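Local coordinates for putative kinase (Chloroflexus aurantiacus, PDB 2RHM), which is of unknown function but is a putative kinase with the P-loop nucleoside triphosphate hydrolase fold, and probably binds a nucleotide, at residues N85-V88 and D89-E93. Sequence-based numbering, arbitrary orientation.
Sequences NFRV and DLDTE
R87 and D91 bond through their backbones where the loop after strand 80-83 turns into helix 88-101: D91 N donates to R87 O at 2.7 Å, making the first full turn with R87 as N-cap. The D91 side chain reaches back to the same residue. With CG lying beside its own backbone N (chi1 -68°), it offers the anti lone pair of OD2 to R87 N, an almost linear bond of 2.8 Å. The other oxygen, OD1, takes a salt bridge from R94 and a hydrogen bond from Y67 of helix 52-75, so both ends of this buried carboxylate are held. Its CG also sits in plane at the edge of the F86 ring, 3.7 Å from F86 CD1, with carboxylate and ring almost perpendicular; Y67 and L156 also touch the F86 side chain. With an alanine here in place of D91, R87 N would lose its side-chain acceptor, and R94 is likely to be left without this carboxylate as its mate. On the exposed side, R87 bends at chi3 (69°) and grips D89 side-on. R87 NE meets D89 OD1 at 2.9 Å on the syn side, tilted from the guanidinium plane, while R87 NH2 reaches D89 OD2 at 3.0 Å from above the carboxylate; the two planes stand 53° apart, a twisted pairing. Further on, T92 OG1 gives its hydrogen to V88 O at 2.6 Å, in the carbonyl plane and on a lone pair, supplementing a weak backbone bond from T92 N to the same oxygen. Two acidic residues among the first four of the helix put negative charge by the positive end of the helix dipole, which probably steadies the helix start, while D91 ties the incoming loop to it.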
loop_
_atom_site.group_PDB
_atom_site.type_symbol
_atom_site.label_atom_id
_atom_site.label_comp_id
_atom_site.label_asym_id
_atom_site.label_seq_id
_atom_site.Cartn_x
_atom_site.Cartn_y
_atom_site.Cartn_z
ATOM N N ASN B 85 -7.425 -9.257 10.981
ATOM C CA ASN B 85 -8.291 -9.627 12.091
ATOM C C ASN B 85 -8.758 -8.310 12.726
ATOM O O ASN B 85 -8.271 -7.889 13.763
ATOM C CB ASN B 85 -7.600 -10.581 13.074
ATOM C CG ASN B 85 -6.313 -10.039 13.643
ATOM O OD1 ASN B 85 -5.503 -9.428 12.934
ATOM N ND2 ASN B 85 -6.085 -10.314 14.937
ATOM N N PHE B 86 -9.714 -7.663 12.066
ATOM C CA PHE B 86 -10.166 -6.333 12.484
ATOM C C PHE B 86 -10.826 -6.342 13.864
ATOM O O PHE B 86 -11.517 -7.305 14.249
ATOM C CB PHE B 86 -11.133 -5.741 11.466
ATOM C CG PHE B 86 -10.517 -5.416 10.147
ATOM C CD1 PHE B 86 -9.770 -4.261 9.986
ATOM C CD2 PHE B 86 -10.687 -6.249 9.051
ATOM C CE1 PHE B 86 -9.219 -3.934 8.754
ATOM C CE2 PHE B 86 -10.129 -5.935 7.827
ATOM C CZ PHE B 86 -9.394 -4.788 7.678
ATOM N N ARG B 87 -10.626 -5.246 14.598
ATOM C CA ARG B 87 -11.158 -5.093 15.948
ATOM C C ARG B 87 -12.241 -4.035 15.947
ATOM O O ARG B 87 -11.999 -2.910 15.520
ATOM C CB ARG B 87 -10.089 -4.580 16.881
ATOM C CG ARG B 87 -8.999 -5.530 17.206
ATOM C CD ARG B 87 -8.034 -4.865 18.159
ATOM N NE ARG B 87 -8.649 -4.660 19.473
ATOM C CZ ARG B 87 -8.804 -5.617 20.391
ATOM N NH1 ARG B 87 -8.386 -6.863 20.168
ATOM N NH2 ARG B 87 -9.377 -5.332 21.551
ATOM N N VAL B 88 -13.425 -4.386 16.433
ATOM C CA VAL B 88 -14.523 -3.443 16.479
ATOM C C VAL B 88 -14.149 -2.190 17.272
ATOM O O VAL B 88 -14.473 -1.061 16.875
ATOM C CB VAL B 88 -15.784 -4.082 17.103
ATOM C CG1 VAL B 88 -16.829 -3.030 17.417
ATOM C CG2 VAL B 88 -16.370 -5.136 16.182
ATOM N N ASP B 89 -13.473 -2.384 18.396
ATOM C CA ASP B 89 -13.215 -1.273 19.286
ATOM C C ASP B 89 -12.363 -0.163 18.689
ATOM O O ASP B 89 -12.571 0.997 19.027
ATOM C CB ASP B 89 -12.643 -1.735 20.633
ATOM C CG ASP B 89 -11.273 -2.400 20.532
ATOM O OD1 ASP B 89 -10.752 -2.668 19.437
ATOM O OD2 ASP B 89 -10.718 -2.687 21.611
ATOM N N LEU B 90 -11.448 -0.510 17.785
ATOM C CA LEU B 90 -10.578 0.476 17.137
ATOM C C LEU B 90 -10.837 0.693 15.646
ATOM O O LEU B 90 -10.720 1.820 15.145
ATOM C CB LEU B 90 -9.126 0.059 17.320
ATOM C CG LEU B 90 -8.564 0.109 18.732
ATOM C CD1 LEU B 90 -7.089 -0.280 18.666
ATOM C CD2 LEU B 90 -8.748 1.486 19.340
ATOM N N ASP B 91 -11.135 -0.377 14.914
ATOM C CA ASP B 91 -11.320 -0.255 13.464
ATOM C C ASP B 91 -12.646 0.345 13.026
ATOM O O ASP B 91 -12.756 0.839 11.910
ATOM C CB ASP B 91 -11.043 -1.602 12.778
ATOM C CG ASP B 91 -9.578 -2.006 12.855
ATOM O OD1 ASP B 91 -8.745 -1.265 12.292
ATOM O OD2 ASP B 91 -9.250 -3.061 13.454
ATOM N N THR B 92 -13.652 0.349 13.892
ATOM C CA THR B 92 -14.900 1.016 13.521
ATOM C C THR B 92 -14.656 2.501 13.235
ATOM O O THR B 92 -15.113 3.015 12.198
ATOM C CB THR B 92 -15.964 0.823 14.620
ATOM O OG1 THR B 92 -16.089 -0.579 14.868
ATOM C CG2 THR B 92 -17.305 1.395 14.196
ATOM N N GLU B 93 -13.939 3.194 14.123
ATOM C CA GLU B 93 -13.684 4.619 13.921
ATOM C C GLU B 93 -12.649 4.821 12.808
ATOM O O GLU B 93 -12.714 5.816 12.071
ATOM C CB GLU B 93 -13.241 5.299 15.201
ATOM C CG GLU B 93 -13.086 6.821 15.031
ATOM C CD GLU B 93 -12.875 7.545 16.339
ATOM O OE1 GLU B 93 -12.996 6.906 17.399
ATOM O OE2 GLU B 93 -12.595 8.764 16.305
#